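Local coordinates for cell division control protein 73 (Saccharomyces cerevisiae, PDB 3V46), which acts in the nucleus as a subunit of the PAF1 complex in RNA polymerase II transcription elongation, its C-terminal Ras-like domain promoting association of the complex with chromatin, at residues S25-N31 / Y41-L47; F35-S39 / V152-W157; W85-V89 / E163-Y169. All coordinates share one frame. Residues are numbered along the deposited sequence.

Interaction 1: S25-N31 / Y41-L47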
loop_
_atom_site.group_PDB
_atom_site.type_symbol
_atom_site.label_atom_id
_atom_site.label_comp_id
_atom_site.label_asym_id
_atom_site.label_seq_id
_atom_site.Cartn_x
_atom_site.Cartn_y
_atom_site.Cartn_z
ATOM N N SER A 25 5.767 5.461 10.233
ATOM C CA SER A 25 5.059 5.389 8.955
ATOM C C SER A 25 4.670 6.757 8.448
ATOM O O SER A 25 4.099 7.552 9.185
ATOM C CB SER A 25 3.800 4.546 9.091
ATOM O OG SER A 25 4.136 3.181 9.263
ATOM N N ILE A 26 4.964 7.035 7.183
ATOM C CA ILE A 26 4.544 8.309 6.611
ATOM C C ILE A 26 3.181 8.191 5.931
ATOM O O ILE A 26 2.485 9.193 5.822
ATOM C CB ILE A 26 5.615 8.989 5.699
ATOM C CG1 ILE A 26 5.796 8.264 4.372
ATOM C CG2 ILE A 26 6.951 9.118 6.448
ATOM C CD1 ILE A 26 6.828 8.967 3.465
ATOM N N LEU A 27 2.805 6.977 5.514
ATOM C CA LEU A 27 1.466 6.699 4.985
ATOM C C LEU A 27 0.771 5.646 5.847
ATOM O O LEU A 27 1.349 4.604 6.147
ATOM C CB LEU A 27 1.519 6.208 3.536
ATOM C CG LEU A 27 1.887 7.228 2.462
ATOM C CD1 LEU A 27 2.022 6.558 1.098
ATOM C CD2 LEU A 27 0.849 8.333 2.404
ATOM N N THR A 28 -0.457 5.951 6.265
ATOM C CA THR A 28 -1.259 5.033 7.068
ATOM C C THR A 28 -2.703 5.083 6.579
ATOM O O THR A 28 -3.030 5.887 5.711
ATOM C CB THR A 28 -1.256 5.441 8.528
ATOM O OG1 THR A 28 -2.073 6.607 8.686
ATOM C CG2 THR A 28 0.163 5.754 9.001
ATOM N N VAL A 29 -3.581 4.253 7.132
ATOM C CA VAL A 29 -4.990 4.335 6.727
ATOM C C VAL A 29 -5.581 5.715 7.014
ATOM O O VAL A 29 -6.578 6.092 6.407
ATOM C CB VAL A 29 -5.909 3.261 7.374
ATOM C CG1 VAL A 29 -5.644 1.903 6.782
ATOM C CG2 VAL A 29 -5.776 3.256 8.903
ATOM N N ALA A 30 -4.975 6.471 7.925
ATOM C CA ALA A 30 -5.528 7.776 8.287
ATOM C C ALA A 30 -5.321 8.835 7.215
ATOM O O ALA A 30 -6.121 9.769 7.123
ATOM C CB ALA A 30 -4.983 8.257 9.624
ATOM N N ASN A 31 -4.264 8.703 6.407
ATOM C CA ASN A 31 -3.968 9.717 5.393
ATOM C C ASN A 31 -3.903 9.190 3.965
ATOM O O ASN A 31 -3.629 9.941 3.031
ATOM C CB ASN A 31 -2.681 10.493 5.728
ATOM C CG ASN A 31 -1.420 9.658 5.560
ATOM O OD1 ASN A 31 -1.471 8.451 5.406
ATOM N ND2 ASN A 31 -0.273 10.318 5.612
ATOM N N TYR A 41 -0.531 15.101 0.363
ATOM C CA TYR A 41 0.145 14.465 1.482
ATOM C C TYR A 41 -0.020 15.258 2.785
ATOM O O TYR A 41 0.276 16.457 2.840
ATOM C CB TYR A 41 1.642 14.251 1.220
ATOM C CG TYR A 41 2.227 13.595 2.429
ATOM C CD1 TYR A 41 2.074 12.238 2.628
ATOM C CD2 TYR A 41 2.841 14.344 3.427
ATOM C CE1 TYR A 41 2.536 11.633 3.750
ATOM C CE2 TYR A 41 3.318 13.738 4.568
ATOM C CZ TYR A 41 3.149 12.382 4.722
ATOM O OH TYR A 41 3.592 11.771 5.851
ATOM N N VAL A 42 -0.469 14.572 3.834
ATOM C CA VAL A 42 -0.660 15.177 5.152
ATOM C C VAL A 42 -0.108 14.247 6.222
ATOM O O VAL A 42 -0.305 13.047 6.149
ATOM C CB VAL A 42 -2.160 15.392 5.445
ATOM C CG1 VAL A 42 -2.364 15.990 6.829
ATOM C CG2 VAL A 42 -2.783 16.273 4.373
ATOM N N ASN A 43 0.584 14.808 7.207
ATOM C CA ASN A 43 1.056 14.060 8.366
ATOM C C ASN A 43 -0.085 13.259 8.982
ATOM O O ASN A 43 -1.110 13.828 9.340
ATOM C CB ASN A 43 1.605 15.045 9.399
ATOM C CG ASN A 43 2.289 14.365 10.581
ATOM O OD1 ASN A 43 1.905 13.279 11.007
ATOM N ND2 ASN A 43 3.303 15.026 11.129
ATOM N N PRO A 44 0.086 11.937 9.116
ATOM C CA PRO A 44 -1.043 11.099 9.540
ATOM C C PRO A 44 -1.499 11.333 10.974
ATOM O O PRO A 44 -2.639 11.025 11.315
ATOM C CB PRO A 44 -0.496 9.677 9.383
ATOM C CG PRO A 44 0.982 9.828 9.474
ATOM C CD PRO A 44 1.291 11.134 8.838
ATOM N N ARG A 45 -0.629 11.876 11.812
ATOM C CA ARG A 45 -0.996 12.117 13.204
ATOM C C ARG A 45 -1.946 13.317 13.325
ATOM O O ARG A 45 -2.630 13.480 14.335
ATOM C CB ARG A 45 0.258 12.338 14.042
ATOM C CG ARG A 45 0.003 12.382 15.537
ATOM C CD ARG A 45 1.308 12.465 16.320
ATOM N NE ARG A 45 1.077 12.500 17.763
ATOM C CZ ARG A 45 0.867 13.614 18.461
ATOM N NH1 ARG A 45 0.852 14.792 17.850
ATOM N NH2 ARG A 45 0.667 13.560 19.775
ATOM N N ASN A 46 -2.004 14.121 12.266
ATOM C CA ASN A 46 -2.801 15.341 12.236
ATOM C C ASN A 46 -4.178 15.172 11.585
ATOM O O ASN A 46 -4.848 16.164 11.258
ATOM C CB ASN A 46 -2.021 16.442 11.508
ATOM C CG ASN A 46 -0.765 16.855 12.256
ATOM O OD1 ASN A 46 -0.581 16.501 13.421
ATOM N ND2 ASN A 46 0.101 17.613 11.593
ATOM N N LEU A 47 -4.594 13.921 11.407
ATOM C CA LEU A 47 -5.912 13.595 10.868
ATOM C C LEU A 47 -6.650 12.675 11.835
ATOM O O LEU A 47 -6.027 12.050 12.695
ATOM C CB LEU A 47 -5.780 12.895 9.511
ATOM C CG LEU A 47 -5.329 13.763 8.335
ATOM C CD1 LEU A 47 -4.980 12.888 7.149
ATOM C CD2 LEU A 47 -6.401 14.775 7.950
HETATM O O HOH W 1 -2.108 12.258 2.901
#
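In this Ras-like domain, which does not bind GTP, the loops that lead into and out of helix 32-38 meet beside the sheet. Tyr41 opens the second loop with the edge of its ring touching Leu27, CE1 to CD2 3.9 Å; tyrosine suits the place because its rigid ring spans the gap and its OH, 2.8 Å from Ile26 O, joins Asn31 ND2 as a second donor to that carbonyl. Val42 contributes main chain: its O accepts from Asn31 ND2 at 2.8 Å, nearly in line (174°), and its N donates to water 1, which donates to Asn31 O. Buried Asn31 fits because its amide both gives and accepts, OD1 taking Thr28 N. Asn43 folds its own loop, OD1 accepting from Arg45 N in an Asx turn. Pro44, compact and already bent, packs its CB 3.5 Å from Thr28 OG1. Leu47 then sets CD1 3.3 Å from Ala30 O and 3.6 Å from Asn31 CB.

Interaction 2: F35-S39 / V152-W157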
loop_
_atom_site.group_PDB
_atom_site.type_symbol
_atom_site.label_atom_id
_atom_site.label_comp_id
_atom_site.label_asym_id
_atom_site.label_seq_id
_atom_site.Cartn_x
_atom_site.Cartn_y
_atom_site.Cartn_z
ATOM N N PHE A 35 -4.046 11.158 0.171
ATOM C CA PHE A 35 -2.886 11.012 -0.684
ATOM C C PHE A 35 -3.277 10.460 -2.053
ATOM O O PHE A 35 -2.992 11.071 -3.081
ATOM C CB PHE A 35 -1.838 10.124 -0.006
ATOM C CG PHE A 35 -0.537 10.041 -0.749
ATOM C CD1 PHE A 35 0.255 11.160 -0.921
ATOM C CD2 PHE A 35 -0.109 8.838 -1.255
ATOM C CE1 PHE A 35 1.462 11.078 -1.608
ATOM C CE2 PHE A 35 1.094 8.742 -1.932
ATOM C CZ PHE A 35 1.879 9.863 -2.106
ATOM N N LEU A 36 -3.940 9.314 -2.070
ATOM C CA LEU A 36 -4.233 8.641 -3.328
ATOM C C LEU A 36 -5.367 9.262 -4.151
ATOM O O LEU A 36 -5.377 9.132 -5.371
ATOM C CB LEU A 36 -4.527 7.166 -3.083
ATOM C CG LEU A 36 -3.357 6.350 -2.545
ATOM C CD1 LEU A 36 -3.756 4.903 -2.471
ATOM C CD2 LEU A 36 -2.122 6.517 -3.429
ATOM N N LEU A 37 -6.327 9.913 -3.504
ATOM C CA LEU A 37 -7.439 10.505 -4.233
ATOM C C LEU A 37 -7.227 11.978 -4.554
ATOM O O LEU A 37 -7.656 12.455 -5.609
ATOM C CB LEU A 37 -8.744 10.336 -3.452
ATOM C CG LEU A 37 -9.216 8.886 -3.336
ATOM C CD1 LEU A 37 -10.556 8.839 -2.635
ATOM C CD2 LEU A 37 -9.310 8.228 -4.710
ATOM N N GLU A 38 -6.585 12.706 -3.648
ATOM C CA GLU A 38 -6.436 14.140 -3.828
ATOM C C GLU A 38 -5.005 14.544 -4.134
ATOM O O GLU A 38 -4.731 15.719 -4.366
ATOM C CB GLU A 38 -6.915 14.874 -2.580
ATOM C CG GLU A 38 -8.337 14.535 -2.178
ATOM C CD GLU A 38 -8.875 15.477 -1.123
ATOM O OE1 GLU A 38 -8.321 15.499 -0.001
ATOM O OE2 GLU A 38 -9.843 16.207 -1.424
ATOM N N SER A 39 -4.095 13.571 -4.121
ATOM C CA SER A 39 -2.677 13.835 -4.325
ATOM C C SER A 39 -2.225 14.865 -3.311
ATOM O O SER A 39 -1.423 15.754 -3.605
ATOM C CB SER A 39 -2.404 14.317 -5.745
ATOM O OG SER A 39 -2.870 13.373 -6.687
ATOM N N VAL A 152 4.015 11.611 -8.052
ATOM C CA VAL A 152 4.237 10.409 -7.250
ATOM C C VAL A 152 2.962 9.573 -7.229
ATOM O O VAL A 152 2.998 8.361 -7.409
ATOM C CB VAL A 152 4.676 10.736 -5.812
ATOM C CG1 VAL A 152 4.686 9.480 -4.954
ATOM C CG2 VAL A 152 6.050 11.363 -5.810
ATOM N N VAL A 153 1.826 10.223 -7.035
ATOM C CA VAL A 153 0.566 9.498 -6.970
ATOM C C VAL A 153 0.173 8.915 -8.325
ATOM O O VAL A 153 -0.310 7.786 -8.391
ATOM C CB VAL A 153 -0.547 10.380 -6.376
ATOM C CG1 VAL A 153 -1.890 9.692 -6.448
ATOM C CG2 VAL A 153 -0.192 10.732 -4.932
ATOM N N ARG A 154 0.397 9.666 -9.402
ATOM C CA ARG A 154 0.101 9.169 -10.737
ATOM C C ARG A 154 0.947 7.930 -10.990
ATOM O O ARG A 154 0.460 6.913 -11.497
ATOM C CB ARG A 154 0.382 10.237 -11.803
ATOM C CG ARG A 154 0.188 9.742 -13.215
ATOM C CD ARG A 154 0.519 10.817 -14.252
ATOM N NE ARG A 154 -0.336 11.998 -14.124
ATOM C CZ ARG A 154 0.072 13.191 -13.693
ATOM N NH1 ARG A 154 1.341 13.393 -13.349
ATOM N NH2 ARG A 154 -0.793 14.193 -13.617
ATOM N N TYR A 155 2.211 8.008 -10.612
ATOM C CA TYR A 155 3.112 6.884 -10.799
ATOM C C TYR A 155 2.694 5.695 -9.946
ATOM O O TYR A 155 2.769 4.547 -10.380
ATOM C CB TYR A 155 4.547 7.275 -10.466
ATOM C CG TYR A 155 5.438 6.067 -10.495
ATOM C CD1 TYR A 155 5.881 5.535 -11.694
ATOM C CD2 TYR A 155 5.776 5.416 -9.328
ATOM C CE1 TYR A 155 6.669 4.405 -11.718
ATOM C CE2 TYR A 155 6.553 4.297 -9.339
ATOM C CZ TYR A 155 7.003 3.789 -10.535
ATOM O OH TYR A 155 7.788 2.653 -10.546
ATOM N N PHE A 156 2.240 5.956 -8.728
ATOM C CA PHE A 156 1.807 4.866 -7.879
ATOM C C PHE A 156 0.641 4.139 -8.519
ATOM O O PHE A 156 0.628 2.916 -8.588
ATOM C CB PHE A 156 1.391 5.330 -6.489
ATOM C CG PHE A 156 0.744 4.242 -5.699
ATOM C CD1 PHE A 156 1.527 3.313 -5.030
ATOM C CD2 PHE A 156 -0.642 4.097 -5.673
ATOM C CE1 PHE A 156 0.960 2.281 -4.335
ATOM C CE2 PHE A 156 -1.223 3.060 -4.962
ATOM C CZ PHE A 156 -0.416 2.150 -4.286
ATOM N N TRP A 157 -0.358 4.887 -8.973
ATOM C CA TRP A 157 -1.516 4.243 -9.570
ATOM C C TRP A 157 -1.148 3.481 -10.832
ATOM O O TRP A 157 -1.715 2.422 -11.089
ATOM C CB TRP A 157 -2.620 5.256 -9.861
ATOM C CG TRP A 157 -3.436 5.662 -8.675
ATOM C CD1 TRP A 157 -3.582 6.922 -8.184
ATOM C CD2 TRP A 157 -4.245 4.816 -7.851
ATOM N NE1 TRP A 157 -4.441 6.919 -7.114
ATOM C CE2 TRP A 157 -4.867 5.638 -6.893
ATOM C CE3 TRP A 157 -4.524 3.447 -7.845
ATOM C CZ2 TRP A 157 -5.733 5.134 -5.926
ATOM C CZ3 TRP A 157 -5.388 2.950 -6.887
ATOM C CH2 TRP A 157 -5.987 3.791 -5.944
#
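Phe35 begins this buried helix-to-helix contact, in which two helices of the Ras-like alpha/beta fold pack together beside the sheet: the last turn of helix 32-38 and the early part of the long C-terminal helix 149-166. Its t rotamer carries the ring over to Val153, whose CG2 sits above the face, 3.7 Å from the centroid of the Phe35 ring in a CH-pi contact, while Val152 CG1 touches the ring edge at Phe35 CZ, 4.0 Å away. A flat aromatic suits this spot, since its face takes the Val153 methyl while the ring also packs on Phe120 and Leu141 of the sheet. Leu36 follows with a branched side chain that fills the space between three neighbours: its CD2 lies 3.6 Å from Phe156 CD2 and 4.4 Å from Val153 CG1, and its CB is 3.7 Å from Trp157 CZ2. Its backbone takes part too, Leu36 O accepting from Trp157 NE1 at 3.0 Å, almost in line. Ser39 comes after the helix has ended and has a positive phi; a small residue lets the backbones come close, CA to CA 6.0 Å from Val153, with its OG 3.8 Å from Val153 CB. The indole thus supplies a directional donor within a largely apolar interface, adding orientation to packing that dispersion alone would leave less specific.

Interaction 3: W85-V89 / E163-Y169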
loop_
_atom_site.group_PDB
_atom_site.type_symbol
_atom_site.label_atom_id
_atom_site.label_comp_id
_atom_site.label_asym_id
_atom_site.label_seq_id
_atom_site.Cartn_x
_atom_site.Cartn_y
_atom_site.Cartn_z
ATOM N N TRP A 85 -6.393 -14.040 1.397
ATOM C CA TRP A 85 -4.996 -13.733 1.114
ATOM C C TRP A 85 -4.699 -13.662 -0.380
ATOM O O TRP A 85 -3.801 -12.934 -0.794
ATOM C CB TRP A 85 -4.072 -14.736 1.803
ATOM C CG TRP A 85 -3.961 -14.423 3.240
ATOM C CD1 TRP A 85 -4.568 -15.064 4.283
ATOM C CD2 TRP A 85 -3.231 -13.333 3.805
ATOM N NE1 TRP A 85 -4.243 -14.443 5.467
ATOM C CE2 TRP A 85 -3.422 -13.378 5.198
ATOM C CE3 TRP A 85 -2.422 -12.329 3.265
ATOM C CZ2 TRP A 85 -2.845 -12.451 6.057
ATOM C CZ3 TRP A 85 -1.850 -11.412 4.121
ATOM C CH2 TRP A 85 -2.054 -11.487 5.501
ATOM N N ASP A 86 -5.454 -14.398 -1.188
ATOM C CA ASP A 86 -5.254 -14.371 -2.635
ATOM C C ASP A 86 -5.666 -13.032 -3.223
ATOM O O ASP A 86 -5.310 -12.719 -4.365
ATOM C CB ASP A 86 -6.058 -15.473 -3.325
ATOM C CG ASP A 86 -5.601 -16.859 -2.948
ATOM O OD1 ASP A 86 -4.392 -17.041 -2.706
ATOM O OD2 ASP A 86 -6.458 -17.778 -2.907
ATOM N N ARG A 87 -6.427 -12.255 -2.447
ATOM C CA ARG A 87 -6.959 -10.967 -2.885
ATOM C C ARG A 87 -6.008 -9.814 -2.596
ATOM O O ARG A 87 -6.247 -8.694 -3.027
ATOM C CB ARG A 87 -8.300 -10.684 -2.197
ATOM C CG ARG A 87 -9.432 -11.619 -2.634
ATOM C CD ARG A 87 -10.632 -11.526 -1.704
ATOM N NE ARG A 87 -11.183 -10.179 -1.623
ATOM C CZ ARG A 87 -12.135 -9.811 -0.774
ATOM N NH1 ARG A 87 -12.662 -10.697 0.062
ATOM N NH2 ARG A 87 -12.569 -8.562 -0.759
ATOM N N VAL A 88 -4.944 -10.073 -1.844
ATOM C CA VAL A 88 -4.005 -9.015 -1.480
ATOM C C VAL A 88 -3.135 -8.695 -2.691
ATOM O O VAL A 88 -2.421 -9.562 -3.199
ATOM C CB VAL A 88 -3.144 -9.428 -0.268
ATOM C CG1 VAL A 88 -2.048 -8.405 0.008
ATOM C CG2 VAL A 88 -4.013 -9.596 0.967
ATOM N N VAL A 89 -3.222 -7.453 -3.162
ATOM C CA VAL A 89 -2.539 -7.032 -4.390
ATOM C C VAL A 89 -1.385 -6.070 -4.124
ATOM O O VAL A 89 -0.527 -5.877 -4.981
ATOM C CB VAL A 89 -3.514 -6.389 -5.406
ATOM C CG1 VAL A 89 -4.568 -7.394 -5.846
ATOM C CG2 VAL A 89 -4.169 -5.147 -4.836
ATOM N N GLU A 163 0.364 -3.990 -11.968
ATOM C CA GLU A 163 0.349 -5.165 -11.122
ATOM C C GLU A 163 -1.003 -5.868 -11.240
ATOM O O GLU A 163 -1.050 -7.086 -11.369
ATOM C CB GLU A 163 0.668 -4.795 -9.671
ATOM C CG GLU A 163 0.640 -5.957 -8.685
ATOM C CD GLU A 163 1.726 -6.995 -8.937
ATOM O OE1 GLU A 163 2.659 -6.723 -9.723
ATOM O OE2 GLU A 163 1.642 -8.095 -8.343
ATOM N N LEU A 164 -2.099 -5.107 -11.226
ATOM C CA LEU A 164 -3.431 -5.709 -11.342
ATOM C C LEU A 164 -3.595 -6.457 -12.663
ATOM O O LEU A 164 -4.114 -7.570 -12.704
ATOM C CB LEU A 164 -4.523 -4.651 -11.211
ATOM C CG LEU A 164 -4.640 -4.011 -9.833
ATOM C CD1 LEU A 164 -5.655 -2.893 -9.865
ATOM C CD2 LEU A 164 -5.025 -5.055 -8.811
ATOM N N ILE A 165 -3.149 -5.845 -13.749
ATOM C CA ILE A 165 -3.263 -6.474 -15.056
ATOM C C ILE A 165 -2.469 -7.781 -15.061
ATOM O O ILE A 165 -2.926 -8.790 -15.593
ATOM C CB ILE A 165 -2.809 -5.509 -16.160
ATOM C CG1 ILE A 165 -3.876 -4.428 -16.358
ATOM C CG2 ILE A 165 -2.569 -6.244 -17.488
ATOM C CD1 ILE A 165 -3.408 -3.242 -17.155
ATOM N N SER A 166 -1.304 -7.780 -14.423
ATOM C CA SER A 166 -0.482 -8.988 -14.378
ATOM C C SER A 166 -1.125 -10.077 -13.521
ATOM O O SER A 166 -0.918 -11.267 -13.782
ATOM C CB SER A 166 0.936 -8.679 -13.893
ATOM O OG SER A 166 0.986 -8.509 -12.489
ATOM N N ARG A 167 -1.914 -9.678 -12.518
ATOM C CA ARG A 167 -2.597 -10.641 -11.648
ATOM C C ARG A 167 -3.957 -11.045 -12.226
ATOM O O ARG A 167 -4.715 -11.778 -11.584
ATOM C CB ARG A 167 -2.805 -10.083 -10.232
ATOM C CG ARG A 167 -1.554 -9.583 -9.510
ATOM C CD ARG A 167 -0.872 -10.645 -8.648
ATOM N NE ARG A 167 -1.805 -11.458 -7.867
ATOM C CZ ARG A 167 -2.043 -11.315 -6.564
ATOM N NH1 ARG A 167 -1.414 -10.385 -5.864
ATOM N NH2 ARG A 167 -2.907 -12.120 -5.959
ATOM N N GLY A 168 -4.278 -10.541 -13.414
ATOM C CA GLY A 168 -5.427 -11.029 -14.159
ATOM C C GLY A 168 -6.678 -10.177 -14.126
ATOM O O GLY A 168 -7.685 -10.527 -14.739
ATOM N N TYR A 169 -6.628 -9.060 -13.414
ATOM C CA TYR A 169 -7.761 -8.149 -13.370
ATOM C C TYR A 169 -7.958 -7.576 -14.784
ATOM O O TYR A 169 -6.992 -7.264 -15.479
ATOM C CB TYR A 169 -7.542 -7.059 -12.294
ATOM C CG TYR A 169 -7.551 -7.600 -10.864
ATOM C CD1 TYR A 169 -6.448 -8.269 -10.344
ATOM C CD2 TYR A 169 -8.668 -7.451 -10.039
ATOM C CE1 TYR A 169 -6.452 -8.781 -9.057
ATOM C CE2 TYR A 169 -8.682 -7.955 -8.743
ATOM C CZ TYR A 169 -7.569 -8.624 -8.257
ATOM O OH TYR A 169 -7.558 -9.147 -6.975
HETATM O O HOH W 2 -2.170 -12.363 -2.991
HETATM O O HOH W 3 -5.873 -11.330 -6.682
HETATM O O HOH W 4 0.340 -8.079 -6.117
#
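Arg167 supplies a direct hydrogen bond of this contact. Its chi1 is m, chi2 lies near -92°, between wells, and chi3 is m again, so the side chain reaches out from the end of helix 149-166 and brings the guanidinium edge-on to the backbone of 85-89. There NH1 donates to Val88 O at 3.0 Å, and NH2 lies 2.9 Å from Asp86 O. Arginine suits the place because several donors share one plane: water 2 accepts from NH2 and donates to Trp85 O and Val88 O, while water 4 accepts from NH1 and donates to Val89 O and Glu163 OE2. The p setting of chi2 in Glu163 helps bring its carboxylate to that water. Beside these polar contacts Val89, in the m rotamer, places CG1 3.8 Å from Leu164 CD2 and 3.6 Å from Tyr169 OH. Tyr169 also has chi1 at m, and its hydroxyl meets water 3, which donates to Asp86 O. The helix ends in a Schellman motif: Gly168, with phi of 102°, turns the chain so that Tyr169 can face the strand, and a CB there would jam against the preceding carbonyl. The contact joins strand 88-92 of the Ras-like domain's sheet, where Val89 and the preceding Arg87 bond to Ile16 of strand 16-18, to the last helix, whose Leu164 also touches Phe70 of strand 68-73.

From the N terminus, the chain leaves strand 16-18 and enters interaction 1, which closes a short loop around helix 32-38 by joining its two flanking loops. Interaction 2 starts on that helix, before interaction 1 has closed, so the two cross; they also touch, Phe35 meeting both Leu27 and Tyr41. Its partner lies 113 residues on, in helix 149-166, so most of the sheet lies within the loop it closes. Interaction 3 opens at strand 88-92, inside that loop, and closes beyond it at the end of the same helix, crossing interaction 2. Interactions 1 and 3 follow in series, their centres about 26 Å apart on opposite sides of the chain's centre. Helix 149-166 thereby ties helix 32-38 to strand 88-92.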